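Local coordinates for putative Oleoyl-[acyl-carrier protein] thioesterase (Lactobacillus plantarum, PDB 2OWN) that probably hydrolyses the thioester of oleoyl and related long-chain acyl groups carried on acyl-carrier protein, releasing the free fatty acid, at residues A29-I37 and N180-V189; G60-D71 and A111-Q122. All coordinates share one frame; numbering follows the deposited sequence. Where two conformers were deposited one is given.

Contact 1 of 2, residues A29-I37 and N180-V189; sequences ATLTTLIDI and NNAHYFDWLV
Thr32 and Asp186 make the strong polar link between the two helix starts: Thr32 OG1 donates to Asp186 OD1 at 2.7 Å, reaching the carboxylate from above its plane, about 40° out. Beside this bond the Phe185 ring packs against Leu31 and Ile35. Leu31 CB lies over one ring face, Leu31 CD1 comes to 3.4 Å from Phe185 CD1, and Ile35 CG1 approaches Phe185 CE2 at 3.7 Å. Ala182 CB fits against the first turns of helix 31-37, 3.1 Å from Asp36 OD1, and a weak bond of 3.3 Å from Asn180 ND2 also reaches Asp36 OD1.

A second shell sets these groups. With CG beside its own backbone N (chi1 -59°), Asp186 spreads its two oxygens between partners, OD2 accepting from His183 ND1 on the syn side at 2.8 Å, nearly in the imidazole plane. With an alanine here, Thr32 OG1 would probably lose its carboxylate partner and the His183 imidazole the acceptor that holds its rotation. Asn180 OD1 accepts from Ala182 N, an Asx turn, and Thr30 OG1 N-caps the other helix through Thr33 N at 3.1 Å.

The short helix axes run nearly antiparallel (157°), 9.1 Å apart at closest, joining the N- and C-terminal hotdog halves. Strand 200-209 meets Phe185 through Val205 and Val207, strand 61-72 meets Ile35 through Tyr68 and Ile70, and Phe171 of the second subunit packs on Asp186 and Val189.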
loop_
_atom_site.group_PDB
_atom_site.type_symbol
_atom_site.label_atom_id
_atom_site.label_comp_id
_atom_site.label_asym_id
_atom_site.label_seq_id
_atom_site.Cartn_x
_atom_site.Cartn_y
_atom_site.Cartn_z
ATOM N N ALA B 29 -6.150 -0.635 -10.219
ATOM C CA ALA B 29 -6.249 -0.262 -8.801
ATOM C C ALA B 29 -7.014 -1.296 -7.983
ATOM O O ALA B 29 -7.996 -1.862 -8.463
ATOM C CB ALA B 29 -6.921 1.116 -8.633
ATOM N N THR B 30 -6.527 -1.556 -6.776
ATOM C CA THR B 30 -7.161 -2.487 -5.857
ATOM C C THR B 30 -8.308 -1.757 -5.142
ATOM O O THR B 30 -8.390 -0.512 -5.205
ATOM C CB THR B 30 -6.181 -2.967 -4.772
ATOM O OG1 THR B 30 -5.779 -1.850 -3.973
ATOM C CG2 THR B 30 -4.934 -3.644 -5.394
ATOM N N LEU B 31 -9.173 -2.524 -4.469
ATOM C CA LEU B 31 -10.264 -1.951 -3.636
ATOM C C LEU B 31 -9.701 -1.132 -2.470
ATOM O O LEU B 31 -10.317 -0.136 -2.079
ATOM C CB LEU B 31 -11.250 -3.016 -3.089
ATOM C CG LEU B 31 -12.312 -3.516 -4.051
ATOM C CD1 LEU B 31 -13.034 -4.761 -3.515
ATOM C CD2 LEU B 31 -13.300 -2.382 -4.355
ATOM N N THR B 32 -8.571 -1.592 -1.907
ATOM C CA THR B 32 -7.829 -0.894 -0.831
ATOM C C THR B 32 -7.494 0.524 -1.335
ATOM O O THR B 32 -7.858 1.495 -0.668
ATOM C CB THR B 32 -6.572 -1.663 -0.407
ATOM O OG1 THR B 32 -6.944 -3.006 -0.065
ATOM C CG2 THR B 32 -5.876 -0.994 0.782
ATOM N N THR B 33 -6.905 0.611 -2.539
ATOM C CA THR B 33 -6.580 1.910 -3.192
ATOM C C THR B 33 -7.816 2.784 -3.456
ATOM O O THR B 33 -7.749 3.987 -3.229
ATOM C CB THR B 33 -5.810 1.726 -4.515
ATOM O OG1 THR B 33 -4.533 1.187 -4.199
ATOM C CG2 THR B 33 -5.625 3.072 -5.316
ATOM N N LEU B 34 -8.912 2.162 -3.923
ATOM C CA LEU B 34 -10.181 2.865 -4.235
ATOM C C LEU B 34 -10.713 3.590 -2.997
ATOM O O LEU B 34 -11.016 4.785 -3.081
ATOM C CB LEU B 34 -11.251 1.922 -4.800
ATOM C CG LEU B 34 -12.504 2.580 -5.396
ATOM C CD1 LEU B 34 -12.132 3.350 -6.654
ATOM C CD2 LEU B 34 -13.558 1.544 -5.714
ATOM N N ILE B 35 -10.781 2.877 -1.863
ATOM C CA ILE B 35 -11.208 3.476 -0.566
ATOM C C ILE B 35 -10.154 4.482 -0.071
ATOM O O ILE B 35 -10.535 5.548 0.436
ATOM C CB ILE B 35 -11.530 2.397 0.517
ATOM C CG1 ILE B 35 -12.715 1.532 0.075
ATOM C CG2 ILE B 35 -11.837 3.016 1.880
ATOM C CD1 ILE B 35 -14.035 2.263 -0.161
ATOM N N ASP B 36 -8.861 4.139 -0.206
ATOM C CA ASP B 36 -7.738 5.043 0.175
ATOM C C ASP B 36 -7.840 6.454 -0.447
ATOM O O ASP B 36 -7.767 7.459 0.279
ATOM C CB ASP B 36 -6.346 4.449 -0.172
ATOM C CG ASP B 36 -5.821 3.408 0.820
ATOM O OD1 ASP B 36 -6.238 3.332 1.997
ATOM O OD2 ASP B 36 -4.888 2.680 0.395
ATOM N N ILE B 37 -8.050 6.496 -1.767
ATOM C CA ILE B 37 -8.169 7.776 -2.522
ATOM C C ILE B 37 -9.504 8.502 -2.265
ATOM O O ILE B 37 -9.530 9.727 -2.329
ATOM C CB ILE B 37 -7.828 7.632 -4.052
ATOM C CG1 ILE B 37 -8.886 6.835 -4.841
ATOM C CG2 ILE B 37 -6.398 7.046 -4.203
ATOM C CD1 ILE B 37 -8.507 6.579 -6.306
ATOM N N ASN B 180 -6.742 1.033 9.730
ATOM C CA ASN B 180 -7.368 1.607 8.520
ATOM C C ASN B 180 -8.355 0.618 7.879
ATOM O O ASN B 180 -7.969 -0.535 7.616
ATOM C CB ASN B 180 -6.251 2.060 7.538
ATOM C CG ASN B 180 -6.744 2.678 6.212
ATOM O OD1 ASN B 180 -7.905 3.038 6.037
ATOM N ND2 ASN B 180 -5.803 2.830 5.275
ATOM N N ASN B 181 -9.611 1.077 7.688
ATOM C CA ASN B 181 -10.680 0.250 7.077
ATOM C C ASN B 181 -10.369 -0.283 5.672
ATOM O O ASN B 181 -10.862 -1.339 5.312
ATOM C CB ASN B 181 -12.049 0.969 7.077
ATOM C CG ASN B 181 -12.643 1.123 8.476
ATOM O OD1 ASN B 181 -11.946 1.082 9.491
ATOM N ND2 ASN B 181 -13.948 1.308 8.523
ATOM N N ALA B 182 -9.554 0.456 4.904
ATOM C CA ALA B 182 -9.137 0.068 3.538
ATOM C C ALA B 182 -8.365 -1.260 3.500
ATOM O O ALA B 182 -8.547 -2.029 2.558
ATOM C CB ALA B 182 -8.312 1.172 2.878
ATOM N N HIS B 183 -7.537 -1.519 4.527
ATOM C CA HIS B 183 -6.761 -2.780 4.642
ATOM C C HIS B 183 -7.595 -4.048 4.807
ATOM O O HIS B 183 -7.061 -5.132 4.563
ATOM C CB HIS B 183 -5.648 -2.706 5.706
ATOM C CG HIS B 183 -4.529 -1.795 5.311
ATOM N ND1 HIS B 183 -3.752 -2.033 4.196
ATOM C CD2 HIS B 183 -4.041 -0.671 5.878
ATOM C CE1 HIS B 183 -2.844 -1.078 4.087
ATOM N NE2 HIS B 183 -2.996 -0.242 5.099
ATOM N N TYR B 184 -8.870 -3.925 5.221
ATOM C CA TYR B 184 -9.802 -5.074 5.299
ATOM C C TYR B 184 -9.930 -5.715 3.896
ATOM O O TYR B 184 -10.007 -6.939 3.819
ATOM C CB TYR B 184 -11.189 -4.695 5.829
ATOM C CG TYR B 184 -11.345 -4.408 7.321
ATOM C CD1 TYR B 184 -10.646 -3.363 7.964
ATOM C CD2 TYR B 184 -12.310 -5.109 8.087
ATOM C CE1 TYR B 184 -10.848 -3.063 9.359
ATOM C CE2 TYR B 184 -12.518 -4.820 9.482
ATOM C CZ TYR B 184 -11.786 -3.794 10.099
ATOM O OH TYR B 184 -11.979 -3.519 11.429
ATOM N N PHE B 185 -9.923 -4.893 2.823
ATOM C CA PHE B 185 -9.950 -5.384 1.412
ATOM C C PHE B 185 -8.754 -6.261 1.032
ATOM O O PHE B 185 -8.889 -7.104 0.135
ATOM C CB PHE B 185 -10.167 -4.254 0.392
ATOM C CG PHE B 185 -11.545 -3.680 0.443
ATOM C CD1 PHE B 185 -12.606 -4.379 -0.173
ATOM C CD2 PHE B 185 -11.810 -2.467 1.094
ATOM C CE1 PHE B 185 -13.934 -3.874 -0.143
ATOM C CE2 PHE B 185 -13.139 -1.939 1.124
ATOM C CZ PHE B 185 -14.200 -2.650 0.512
ATOM N N ASP B 186 -7.597 -6.049 1.686
ATOM C CA ASP B 186 -6.398 -6.896 1.501
ATOM C C ASP B 186 -6.732 -8.332 1.917
ATOM O O ASP B 186 -6.382 -9.256 1.204
ATOM C CB ASP B 186 -5.182 -6.477 2.361
ATOM C CG ASP B 186 -4.698 -5.036 2.112
ATOM O OD1 ASP B 186 -4.969 -4.450 1.048
ATOM O OD2 ASP B 186 -4.011 -4.500 3.007
ATOM N N TRP B 187 -7.444 -8.482 3.045
ATOM C CA TRP B 187 -7.829 -9.794 3.601
ATOM C C TRP B 187 -8.987 -10.401 2.812
ATOM O O TRP B 187 -8.923 -11.578 2.460
ATOM C CB TRP B 187 -8.207 -9.729 5.102
ATOM C CG TRP B 187 -7.258 -8.933 5.941
ATOM C CD1 TRP B 187 -5.905 -8.893 5.813
ATOM C CD2 TRP B 187 -7.583 -8.131 7.076
ATOM N NE1 TRP B 187 -5.367 -8.070 6.749
ATOM C CE2 TRP B 187 -6.362 -7.589 7.557
ATOM C CE3 TRP B 187 -8.791 -7.802 7.734
ATOM C CZ2 TRP B 187 -6.303 -6.714 8.678
ATOM C CZ3 TRP B 187 -8.746 -6.926 8.858
ATOM C CH2 TRP B 187 -7.497 -6.396 9.315
ATOM N N LEU B 188 -10.031 -9.592 2.570
ATOM C CA LEU B 188 -11.256 -9.987 1.823
ATOM C C LEU B 188 -10.974 -10.522 0.421
ATOM O O LEU B 188 -11.388 -11.633 0.092
ATOM C CB LEU B 188 -12.240 -8.805 1.711
ATOM C CG LEU B 188 -12.904 -8.306 3.005
ATOM C CD1 LEU B 188 -13.460 -6.876 2.866
ATOM C CD2 LEU B 188 -13.986 -9.275 3.467
ATOM N N VAL B 189 -10.238 -9.731 -0.367
ATOM C CA VAL B 189 -9.887 -10.083 -1.761
ATOM C C VAL B 189 -8.896 -11.254 -1.807
ATOM O O VAL B 189 -9.098 -12.162 -2.616
ATOM C CB VAL B 189 -9.402 -8.849 -2.585
ATOM C CG1 VAL B 189 -9.031 -9.246 -4.014
ATOM C CG2 VAL B 189 -10.504 -7.782 -2.596
#

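Contact 2 of 2, residues G60-D71 and A111-Q122; sequences GVGWVVTQYAID and AYITSIWVMMSQ. With SO4 (sulfate ion), chain O.
Trp117, Met119 and Trp63 have the most surface buried by this antiparallel strand pair, and all three lie on the same face of the sheet. Val65 CB sits over the six-membered ring of Trp117, 3.4 Å from its centroid and 4° off the normal, a CH-pi contact. Having CG beside the backbone N (chi1 -62°) lays the indole across the neighbouring strand, and its NE1 donates to Ser115 OG at 3.2 Å; that hydroxyl also bonds Arg98 O. Trp63 crosses Trp117 at about a right angle, its CE3 3.7 Å from Trp117 CB. Over the Trp63 face comes selenomethionine Met119: CG lies 4.1 Å from the centroid of the six-membered ring and SE 4.6 Å, a Met-aromatic contact. The bend at chi3 (76°) carries Met119 CE on to Val61.

Backbone bonds cross between the strands along the pair, as from Val118 N to Val64 O at 2.9 Å. A classic beta bulge shifts the register by one: Thr66 and Gln67 both face Ile116, whose O accepts from Thr66 N at 2.9 Å and weakly from Gln67 N. On the other face, Gln67 NE2 donates to a sulfate O3 at 2.8 Å, an ion probably from the crystallisation liquor.

The pair lies in the N-terminal hotdog sheet. Strand 200-209 continues the pairing beyond 61-72, while strand 95-103 borders 109-121; strand 127-128 covers Val61 and Met119 through Val128.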
loop_
_atom_site.group_PDB
_atom_site.type_symbol
_atom_site.label_atom_id
_atom_site.label_comp_id
_atom_site.label_asym_id
_atom_site.label_seq_id
_atom_site.Cartn_x
_atom_site.Cartn_y
_atom_site.Cartn_z
ATOM N N GLY B 60 -13.973 15.555 21.922
ATOM C CA GLY B 60 -14.211 14.226 22.510
ATOM C C GLY B 60 -15.011 13.278 21.632
ATOM O O GLY B 60 -15.759 12.453 22.163
ATOM N N VAL B 61 -14.844 13.398 20.308
ATOM C CA VAL B 61 -15.547 12.595 19.283
ATOM C C VAL B 61 -14.708 12.375 18.013
ATOM O O VAL B 61 -13.711 13.066 17.790
ATOM C CB VAL B 61 -16.908 13.250 18.869
ATOM C CG1 VAL B 61 -17.954 13.110 19.965
ATOM C CG2 VAL B 61 -16.705 14.720 18.482
ATOM N N GLY B 62 -15.132 11.409 17.199
ATOM C CA GLY B 62 -14.462 11.069 15.928
ATOM C C GLY B 62 -15.382 10.338 14.964
ATOM O O GLY B 62 -16.222 9.549 15.414
ATOM N N TRP B 63 -15.224 10.603 13.659
ATOM C CA TRP B 63 -16.032 9.959 12.609
ATOM C C TRP B 63 -15.596 8.496 12.433
ATOM O O TRP B 63 -14.392 8.212 12.384
ATOM C CB TRP B 63 -15.943 10.688 11.263
ATOM C CG TRP B 63 -16.561 12.043 11.242
ATOM C CD1 TRP B 63 -15.918 13.245 11.287
ATOM C CD2 TRP B 63 -17.958 12.333 11.174
ATOM N NE1 TRP B 63 -16.826 14.274 11.235
ATOM C CE2 TRP B 63 -18.090 13.750 11.169
ATOM C CE3 TRP B 63 -19.123 11.534 11.111
ATOM C CZ2 TRP B 63 -19.355 14.399 11.108
ATOM C CZ3 TRP B 63 -20.396 12.173 11.045
ATOM C CH2 TRP B 63 -20.493 13.599 11.046
ATOM N N VAL B 64 -16.584 7.595 12.384
ATOM C CA VAL B 64 -16.388 6.145 12.216
ATOM C C VAL B 64 -17.352 5.661 11.132
ATOM O O VAL B 64 -18.564 5.745 11.338
ATOM C CB VAL B 64 -16.659 5.399 13.562
ATOM C CG1 VAL B 64 -16.565 3.866 13.413
ATOM C CG2 VAL B 64 -15.697 5.884 14.644
ATOM N N VAL B 65 -16.817 5.202 9.985
ATOM C CA VAL B 65 -17.652 4.691 8.872
ATOM C C VAL B 65 -18.215 3.318 9.275
ATOM O O VAL B 65 -17.461 2.437 9.714
ATOM C CB VAL B 65 -16.935 4.625 7.465
ATOM C CG1 VAL B 65 -15.742 3.681 7.437
ATOM C CG2 VAL B 65 -17.937 4.254 6.361
ATOM N N THR B 66 -19.540 3.198 9.187
ATOM C CA THR B 66 -20.291 1.981 9.495
ATOM C C THR B 66 -20.658 1.189 8.234
ATOM O O THR B 66 -20.707 -0.045 8.305
ATOM C CB THR B 66 -21.585 2.294 10.296
ATOM O OG1 THR B 66 -22.435 3.174 9.546
ATOM C CG2 THR B 66 -21.245 2.941 11.633
ATOM N N GLN B 67 -20.911 1.888 7.108
ATOM C CA GLN B 67 -21.317 1.279 5.838
ATOM C C GLN B 67 -20.707 1.887 4.565
ATOM O O GLN B 67 -20.401 3.079 4.551
ATOM C CB GLN B 67 -22.835 1.443 5.669
ATOM C CG GLN B 67 -23.712 1.086 6.882
ATOM C CD GLN B 67 -25.205 1.143 6.618
ATOM O OE1 GLN B 67 -25.664 1.272 5.480
ATOM N NE2 GLN B 67 -25.977 1.035 7.689
ATOM N N TYR B 68 -20.549 1.044 3.529
ATOM C CA TYR B 68 -20.117 1.424 2.160
ATOM C C TYR B 68 -20.921 0.622 1.112
ATOM O O TYR B 68 -21.168 -0.564 1.313
ATOM C CB TYR B 68 -18.636 1.179 1.807
ATOM C CG TYR B 68 -17.614 2.132 2.347
ATOM C CD1 TYR B 68 -17.561 3.468 1.883
ATOM C CD2 TYR B 68 -16.583 1.686 3.197
ATOM C CE1 TYR B 68 -16.557 4.380 2.347
ATOM C CE2 TYR B 68 -15.564 2.580 3.668
ATOM C CZ TYR B 68 -15.561 3.927 3.236
ATOM O OH TYR B 68 -14.588 4.803 3.693
ATOM N N ALA B 69 -21.324 1.304 0.039
ATOM C CA ALA B 69 -21.989 0.723 -1.144
ATOM C C ALA B 69 -21.163 1.307 -2.299
ATOM O O ALA B 69 -21.105 2.526 -2.421
ATOM C CB ALA B 69 -23.436 1.120 -1.243
ATOM N N ILE B 70 -20.511 0.453 -3.092
ATOM C CA ILE B 70 -19.621 0.862 -4.202
ATOM C C ILE B 70 -20.160 0.300 -5.517
ATOM O O ILE B 70 -20.373 -0.904 -5.593
ATOM C CB ILE B 70 -18.167 0.348 -3.983
ATOM C CG1 ILE B 70 -17.643 0.658 -2.562
ATOM C CG2 ILE B 70 -17.211 0.911 -5.059
ATOM C CD1 ILE B 70 -16.277 0.095 -2.273
ATOM N N ASP B 71 -20.404 1.175 -6.502
ATOM C CA ASP B 71 -20.883 0.834 -7.849
ATOM C C ASP B 71 -19.660 1.043 -8.737
ATOM O O ASP B 71 -19.255 2.181 -8.922
ATOM C CB ASP B 71 -22.061 1.746 -8.244
ATOM C CG ASP B 71 -22.635 1.460 -9.646
ATOM O OD1 ASP B 71 -22.292 0.457 -10.307
ATOM O OD2 ASP B 71 -23.489 2.262 -10.087
ATOM N N ALA B 111 -16.089 4.866 -10.784
ATOM C CA ALA B 111 -16.723 4.336 -9.565
ATOM C C ALA B 111 -17.564 5.392 -8.828
ATOM O O ALA B 111 -17.293 6.592 -8.936
ATOM C CB ALA B 111 -15.688 3.719 -8.628
ATOM N N TYR B 112 -18.603 4.913 -8.135
ATOM C CA TYR B 112 -19.541 5.724 -7.330
ATOM C C TYR B 112 -19.695 5.026 -5.977
ATOM O O TYR B 112 -20.121 3.861 -5.939
ATOM C CB TYR B 112 -20.872 5.896 -8.061
ATOM C CG TYR B 112 -21.995 6.490 -7.234
ATOM C CD1 TYR B 112 -21.905 7.808 -6.734
ATOM C CD2 TYR B 112 -23.181 5.754 -6.975
ATOM C CE1 TYR B 112 -22.965 8.379 -5.964
ATOM C CE2 TYR B 112 -24.255 6.319 -6.209
ATOM C CZ TYR B 112 -24.130 7.627 -5.715
ATOM O OH TYR B 112 -25.143 8.176 -4.979
ATOM N N ILE B 113 -19.332 5.740 -4.903
ATOM C CA ILE B 113 -19.371 5.243 -3.534
ATOM C C ILE B 113 -20.348 6.053 -2.687
ATOM O O ILE B 113 -20.343 7.288 -2.759
ATOM C CB ILE B 113 -17.971 5.298 -2.852
ATOM C CG1 ILE B 113 -16.902 4.568 -3.693
ATOM C CG2 ILE B 113 -18.023 4.728 -1.419
ATOM C CD1 ILE B 113 -15.490 4.601 -3.094
ATOM N N THR B 114 -21.220 5.341 -1.964
ATOM C CA THR B 114 -22.159 5.915 -0.985
ATOM C C THR B 114 -21.712 5.322 0.359
ATOM O O THR B 114 -21.156 4.210 0.392
ATOM C CB THR B 114 -23.652 5.638 -1.286
ATOM O OG1 THR B 114 -23.935 4.236 -1.244
ATOM C CG2 THR B 114 -24.036 6.200 -2.644
ATOM N N SER B 115 -21.935 6.059 1.447
ATOM C CA SER B 115 -21.534 5.619 2.794
ATOM C C SER B 115 -22.294 6.261 3.949
ATOM O O SER B 115 -22.879 7.325 3.780
ATOM C CB SER B 115 -20.046 5.920 2.984
ATOM O OG SER B 115 -19.811 7.303 2.814
ATOM N N ILE B 116 -22.227 5.592 5.109
ATOM C CA ILE B 116 -22.840 6.020 6.374
ATOM C C ILE B 116 -21.717 6.126 7.426
ATOM O O ILE B 116 -20.880 5.218 7.527
ATOM C CB ILE B 116 -23.968 5.061 6.846
ATOM C CG1 ILE B 116 -25.088 4.938 5.798
ATOM C CG2 ILE B 116 -24.584 5.533 8.179
ATOM C CD1 ILE B 116 -25.856 6.221 5.491
ATOM N N TRP B 117 -21.718 7.235 8.180
ATOM C CA TRP B 117 -20.743 7.538 9.239
ATOM C C TRP B 117 -21.454 7.927 10.546
ATOM O O TRP B 117 -22.506 8.571 10.498
ATOM C CB TRP B 117 -19.851 8.698 8.808
ATOM C CG TRP B 117 -19.015 8.474 7.582
ATOM C CD1 TRP B 117 -19.430 8.532 6.280
ATOM C CD2 TRP B 117 -17.602 8.236 7.542
ATOM N NE1 TRP B 117 -18.372 8.300 5.433
ATOM C CE2 TRP B 117 -17.236 8.124 6.170
ATOM C CE3 TRP B 117 -16.603 8.087 8.532
ATOM C CZ2 TRP B 117 -15.904 7.866 5.748
ATOM C CZ3 TRP B 117 -15.258 7.835 8.119
ATOM C CH2 TRP B 117 -14.930 7.727 6.728
ATOM N N VAL B 118 -20.853 7.562 11.686
ATOM C CA VAL B 118 -21.363 7.858 13.051
ATOM C C VAL B 118 -20.254 8.458 13.940
ATOM O O VAL B 118 -19.070 8.145 13.733
ATOM C CB VAL B 118 -21.964 6.596 13.729
ATOM C CG1 VAL B 118 -23.173 6.106 12.951
ATOM C CG2 VAL B 118 -20.928 5.473 13.874
HETATM N N MSE B 119 -20.637 9.308 14.909
HETATM C CA MSE B 119 -19.670 9.924 15.839
HETATM C C MSE B 119 -19.525 9.054 17.089
HETATM O O MSE B 119 -20.498 8.884 17.835
HETATM C CB MSE B 119 -20.030 11.352 16.237
HETATM C CG MSE B 119 -20.228 12.288 15.065
HETATM SE SE MSE B 119 -19.818 14.131 15.535
HETATM C CE MSE B 119 -17.885 13.938 15.500
HETATM N N MSE B 120 -18.321 8.491 17.275
HETATM C CA MSE B 120 -17.951 7.644 18.420
HETATM C C MSE B 120 -17.144 8.483 19.406
HETATM O O MSE B 120 -16.204 9.172 18.988
HETATM C CB MSE B 120 -17.118 6.429 17.981
HETATM C CG MSE B 120 -17.874 5.390 17.159
HETATM SE SE MSE B 120 -19.222 4.399 18.172
HETATM C CE MSE B 120 -18.049 3.481 19.433
ATOM N N SER B 121 -17.500 8.408 20.697
ATOM C CA SER B 121 -16.806 9.152 21.768
ATOM C C SER B 121 -15.400 8.569 22.015
ATOM O O SER B 121 -15.196 7.359 21.859
ATOM C CB SER B 121 -17.625 9.143 23.064
ATOM O OG SER B 121 -17.010 9.893 24.101
ATOM N N GLN B 122 -14.452 9.434 22.385
ATOM C CA GLN B 122 -13.052 9.023 22.655
ATOM C C GLN B 122 -12.909 8.253 23.978
ATOM O O GLN B 122 -12.236 7.212 24.006
ATOM C CB GLN B 122 -12.096 10.231 22.635
ATOM C CG GLN B 122 -12.038 10.996 21.286
ATOM C CD GLN B 122 -11.526 10.185 20.081
ATOM O OE1 GLN B 122 -11.897 10.475 18.944
ATOM N NE2 GLN B 122 -10.703 9.164 20.324
HETATM S S SO4 O . -28.907 -1.029 8.029
HETATM O O1 SO4 O . -29.058 -1.552 6.684
HETATM O O2 SO4 O . -27.791 -1.714 8.676
HETATM O O3 SO4 O . -28.644 0.404 7.948
HETATM O O4 SO4 O . -30.132 -1.234 8.796
HETATM O O HOH W 1 -22.557 3.282 -4.586
#

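Overall arrangement
Contact 2 is nested along the chain inside the loop closed by contact 1, and their centres lie 15 Å apart. They touch directly: Ile35 CG2 is 3.7 Å from Tyr68 OH, Leu34 CD2 is 3.8 Å from Ile70 CG2, and Ile35 CD1 comes to 3.8 Å from Ile70 CD1. Helix 31-48 thus packs on strand 61-72, as expected where a hotdog helix is wrapped by its sheet, while contact 1 ties that helix to the one of the C-terminal half. An unidentified ligand about 3 Å from the Trp117 side chain may mark a pocket; whether it corresponds to the acyl site is not established.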